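Transcription elongation factor Spt4 (Methanocaldococcus jannaschii, PDB 3LPE) stimulates transcription elongation as the zinc-binding partner of Spt5 in the archaeal Spt4/5 heterodimer. Local coordinates at residues L5-L10 and C16-S21; G29-I34 and K43-D48. All coordinates share one frame; numbering follows the deposited sequence.

Contact 1. Residues L5-L10 and C16-S21; sequences LKCKYL and CPICHS. With ZN (zinc ion), chain I.
C7, C16 and C19 meet at one zinc ion, which joins the two loops. The SG atoms of C7 and C16 each lie 2.3 Å from the zinc. C19 SG binds it at 2.4 Å, and C4, just before the first loop, supplies the fourth thiolate. C16 turns SG away from its own N (chi1 179°), while C7 and C19 hold SG between backbone N and carbonyl carbon; in this way all three sulfurs point at the metal. C16 SG also accepts a nearly straight bond from C19 N (3.5 Å, 165°) and a weak one from I18 N. These N-H groups probably temper the negative charge on the thiolate. This is the four-cysteine zinc finger of Spt4, of the zinc-beta-ribbon class, with two CxxC loops facing each other across the metal. Beside the metal, packing is closest at Y9. I18 reaches over one face of the ring, its CG1 offset toward the rim, and its CD1 comes within 3.4 Å of Y9 CD1. P17 meets the ring obliquely, its CD 3.8 Å from Y9 CD2, and C16 SG also stands oblique to it. Were Y9 an alanine, I18 CD1 and the P17 ring would probably lose the ring they pack on, leaving a gap beside C16 SG. The K6 end is looser: the lysine is exposed and lies against the buried S21, with K6 CE 3.9 Å from S21 CB. K6 CB lies 4.0 Å from C19 SG. S21 OG is hydrogen-bonded to a residue adjoining the two loops.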
# COMPACT_ATOMS: atom_id res chain seq x y z
N LEU B 5 -3.18 -8.60 15.11
CA LEU B 5 -4.53 -9.16 14.98
C LEU B 5 -5.62 -8.10 15.08
O LEU B 5 -6.73 -8.29 14.60
CB LEU B 5 -4.78 -10.25 16.04
CG LEU B 5 -4.01 -11.55 15.85
CD1 LEU B 5 -3.97 -12.37 17.14
CD2 LEU B 5 -4.60 -12.37 14.69
N LYS B 6 -5.30 -6.97 15.70
CA LYS B 6 -6.28 -5.90 15.92
C LYS B 6 -6.20 -4.79 14.87
O LYS B 6 -7.20 -4.40 14.30
CB LYS B 6 -6.11 -5.31 17.33
CG LYS B 6 -7.33 -4.60 17.86
CD LYS B 6 -7.08 -4.02 19.27
CE LYS B 6 -6.76 -5.11 20.29
NZ LYS B 6 -6.88 -4.62 21.70
N CYS B 7 -5.00 -4.26 14.64
CA CYS B 7 -4.85 -3.09 13.78
C CYS B 7 -4.09 -3.42 12.50
O CYS B 7 -3.92 -2.56 11.67
CB CYS B 7 -4.18 -1.92 14.51
SG CYS B 7 -2.35 -2.01 14.71
N LYS B 8 -3.63 -4.67 12.37
CA LYS B 8 -3.04 -5.14 11.09
C LYS B 8 -1.66 -4.58 10.76
O LYS B 8 -1.08 -4.87 9.69
CB LYS B 8 -4.03 -4.92 9.92
CG LYS B 8 -5.29 -5.75 10.06
CD LYS B 8 -6.25 -5.59 8.88
CE LYS B 8 -7.05 -4.31 8.96
NZ LYS B 8 -8.33 -4.42 8.20
N TYR B 9 -1.10 -3.80 11.68
CA TYR B 9 0.26 -3.31 11.51
C TYR B 9 1.24 -4.48 11.28
O TYR B 9 1.20 -5.50 11.99
CB TYR B 9 0.70 -2.54 12.74
CG TYR B 9 2.03 -1.84 12.63
CD1 TYR B 9 2.14 -0.59 12.02
CD2 TYR B 9 3.17 -2.38 13.20
CE1 TYR B 9 3.36 0.08 11.96
CE2 TYR B 9 4.40 -1.73 13.15
CZ TYR B 9 4.49 -0.50 12.53
OH TYR B 9 5.71 0.14 12.50
N LEU B 10 2.12 -4.31 10.31
CA LEU B 10 3.04 -5.40 9.95
C LEU B 10 4.36 -5.28 10.67
O LEU B 10 4.96 -4.20 10.67
CB LEU B 10 3.29 -5.39 8.45
CG LEU B 10 2.07 -5.74 7.61
CD1 LEU B 10 2.47 -5.54 6.15
CD2 LEU B 10 1.72 -7.19 7.82
N CYS B 16 2.34 -6.12 18.81
CA CYS B 16 2.21 -4.91 18.01
C CYS B 16 2.76 -3.72 18.77
O CYS B 16 2.38 -3.48 19.92
CB CYS B 16 0.75 -4.67 17.67
SG CYS B 16 0.46 -3.18 16.70
N PRO B 17 3.66 -2.96 18.12
CA PRO B 17 4.29 -1.78 18.74
C PRO B 17 3.29 -0.64 18.92
O PRO B 17 3.52 0.30 19.70
CB PRO B 17 5.38 -1.38 17.74
CG PRO B 17 5.45 -2.50 16.74
CD PRO B 17 4.14 -3.21 16.76
N ILE B 18 2.18 -0.70 18.21
CA ILE B 18 1.16 0.34 18.34
C ILE B 18 0.20 0.04 19.48
O ILE B 18 0.04 0.86 20.39
CB ILE B 18 0.35 0.53 17.04
CG1 ILE B 18 1.27 0.95 15.90
CG2 ILE B 18 -0.74 1.60 17.25
CD1 ILE B 18 0.56 1.08 14.55
N CYS B 19 -0.44 -1.13 19.44
CA CYS B 19 -1.58 -1.40 20.32
C CYS B 19 -1.38 -2.59 21.28
O CYS B 19 -2.28 -2.96 22.04
CB CYS B 19 -2.86 -1.59 19.49
SG CYS B 19 -2.95 -3.22 18.65
N HIS B 20 -0.18 -3.17 21.25
CA HIS B 20 0.20 -4.23 22.20
C HIS B 20 -0.52 -5.57 22.01
O HIS B 20 -0.37 -6.48 22.82
CB HIS B 20 0.05 -3.74 23.65
CG HIS B 20 0.52 -2.34 23.84
ND1 HIS B 20 -0.35 -1.27 23.91
CD2 HIS B 20 1.77 -1.81 23.94
CE1 HIS B 20 0.34 -0.15 24.05
NE2 HIS B 20 1.62 -0.46 24.08
N SER B 21 -1.29 -5.72 20.94
CA SER B 21 -1.98 -6.98 20.75
C SER B 21 -1.04 -8.01 20.09
O SER B 21 0.01 -7.66 19.58
CB SER B 21 -3.27 -6.77 19.95
OG SER B 21 -3.14 -7.22 18.62
ZN ZN I . -1.87 -3.30 16.56

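Contact 2. Residues G29-I34 and K43-D48; sequences GLLIVI and KKAGID
The ends of L31 and I47 meet head-on, with L31 CD2 3.6 Å from I47 CD1. With chi1 at 171°, L31 swings CG away from its own N and out from strand 23-33 toward the turn. Across this contact only its CD2 branch touches, and it also meets the methyl of A45, 3.8 Å from A45 CB. I47 sets CG1 anti to its carbonyl carbon (chi1 -65°), and an extended chi2 of 170° sets CD1 against both L31 CD2 and V33 CG2. V33 and I47 run by each other in opposing directions. One branch, V33 CG2, lies 3.8 Å from I47 CD1 and 3.9 Å from I47 CG2. A45 and I47 flank G46, where the chain leaves helix 40-44 through a Schellman motif. G46 has positive phi, and its two neighbours both point their CB toward the strand. I41 and A42 of the helix and Y53 of strand 51-53 add to the same apolar cluster. At its backbone, 30-33 pairs with an antiparallel strand of the NusG-like Spt5 chain, so this cluster backs the strand at the heterodimer interface. The meeting groups are all methyls, so cohesion here rests on shape and apolar burial, with little directional restraint.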
# COMPACT_ATOMS: atom_id res chain seq x y z
N GLY B 29 -2.83 -9.26 1.97
CA GLY B 29 -2.98 -7.95 1.40
C GLY B 29 -1.96 -7.02 1.99
O GLY B 29 -1.50 -7.26 3.09
N LEU B 30 -1.63 -5.95 1.28
CA LEU B 30 -0.62 -5.00 1.75
C LEU B 30 -1.04 -3.57 1.47
O LEU B 30 -1.37 -3.21 0.33
CB LEU B 30 0.74 -5.29 1.10
CG LEU B 30 1.87 -4.28 1.32
CD1 LEU B 30 2.15 -4.14 2.80
CD2 LEU B 30 3.13 -4.75 0.58
N LEU B 31 -1.07 -2.75 2.52
CA LEU B 31 -1.33 -1.31 2.37
C LEU B 31 -0.20 -0.58 3.07
O LEU B 31 -0.04 -0.69 4.29
CB LEU B 31 -2.68 -0.93 3.00
CG LEU B 31 -2.97 0.58 3.12
CD1 LEU B 31 -2.79 1.31 1.79
CD2 LEU B 31 -4.36 0.85 3.68
N ILE B 32 0.59 0.15 2.30
CA ILE B 32 1.71 0.88 2.87
C ILE B 32 1.28 2.32 2.94
O ILE B 32 1.03 2.95 1.90
CB ILE B 32 2.96 0.81 1.99
CG1 ILE B 32 3.42 -0.65 1.83
CG2 ILE B 32 4.08 1.65 2.59
CD1 ILE B 32 4.62 -0.77 0.93
N VAL B 33 1.17 2.84 4.16
CA VAL B 33 0.82 4.23 4.35
C VAL B 33 2.07 5.06 4.60
O VAL B 33 2.72 4.93 5.63
CB VAL B 33 -0.17 4.40 5.51
CG1 VAL B 33 -0.53 5.88 5.68
CG2 VAL B 33 -1.40 3.54 5.24
N ILE B 34 2.39 5.92 3.65
CA ILE B 34 3.57 6.75 3.77
C ILE B 34 3.23 8.07 4.47
O ILE B 34 3.97 8.55 5.31
CB ILE B 34 4.17 7.03 2.38
CG1 ILE B 34 4.57 5.69 1.71
CG2 ILE B 34 5.37 7.92 2.49
CD1 ILE B 34 4.96 5.84 0.27
N LYS B 43 -7.26 6.97 5.49
CA LYS B 43 -8.45 7.39 6.23
C LYS B 43 -9.58 6.38 6.08
O LYS B 43 -10.20 6.00 7.06
CB LYS B 43 -8.90 8.79 5.81
CG LYS B 43 -8.00 9.89 6.38
CD LYS B 43 -8.35 11.27 5.83
CE LYS B 43 -7.20 12.24 6.06
NZ LYS B 43 -7.41 13.54 5.37
N LYS B 44 -9.82 5.90 4.86
CA LYS B 44 -10.87 4.90 4.68
C LYS B 44 -10.53 3.61 5.41
O LYS B 44 -11.42 2.87 5.83
CB LYS B 44 -11.10 4.60 3.18
CG LYS B 44 -11.66 5.78 2.39
CD LYS B 44 -13.09 6.10 2.79
CE LYS B 44 -13.69 7.15 1.86
NZ LYS B 44 -15.11 7.47 2.18
N ALA B 45 -9.23 3.34 5.56
CA ALA B 45 -8.79 2.12 6.25
C ALA B 45 -8.70 2.28 7.77
O ALA B 45 -8.38 1.33 8.46
CB ALA B 45 -7.46 1.61 5.67
N GLY B 46 -9.00 3.48 8.26
CA GLY B 46 -8.88 3.80 9.68
C GLY B 46 -7.44 3.83 10.16
O GLY B 46 -7.17 3.53 11.32
N ILE B 47 -6.51 4.19 9.28
CA ILE B 47 -5.10 4.22 9.65
C ILE B 47 -4.65 5.67 9.85
O ILE B 47 -4.81 6.49 8.96
CB ILE B 47 -4.24 3.60 8.54
CG1 ILE B 47 -4.56 2.10 8.40
CG2 ILE B 47 -2.78 3.83 8.83
CD1 ILE B 47 -3.95 1.45 7.17
N ASP B 48 -4.08 5.99 11.01
CA ASP B 48 -3.60 7.35 11.23
C ASP B 48 -2.13 7.44 11.60
O ASP B 48 -1.64 8.51 11.96
CB ASP B 48 -4.47 8.06 12.27
CG ASP B 48 -4.38 7.43 13.62
OD1 ASP B 48 -3.82 6.31 13.72
OD2 ASP B 48 -4.86 8.04 14.60

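From the N terminus, the chain leaves strand 2-4, makes the first zinc loop, and passes through strand 10-11 to the second. Contact 1 closes this short loop before the chain enters strand 23-33. That long strand then carries the path to contact 2, where 43-48 folds back on 29-34 after helix 40-44. The two closures follow one another in series, without nesting or crossing. The centres of contact 1 and contact 2 lie about 13 Å apart, with the middle of the chain between them. They still touch through L10 and L30, whose CD1 atoms are 3.6 Å apart. Contact 1 joins the zinc loops, while contact 2 ties the helix end to the sheet.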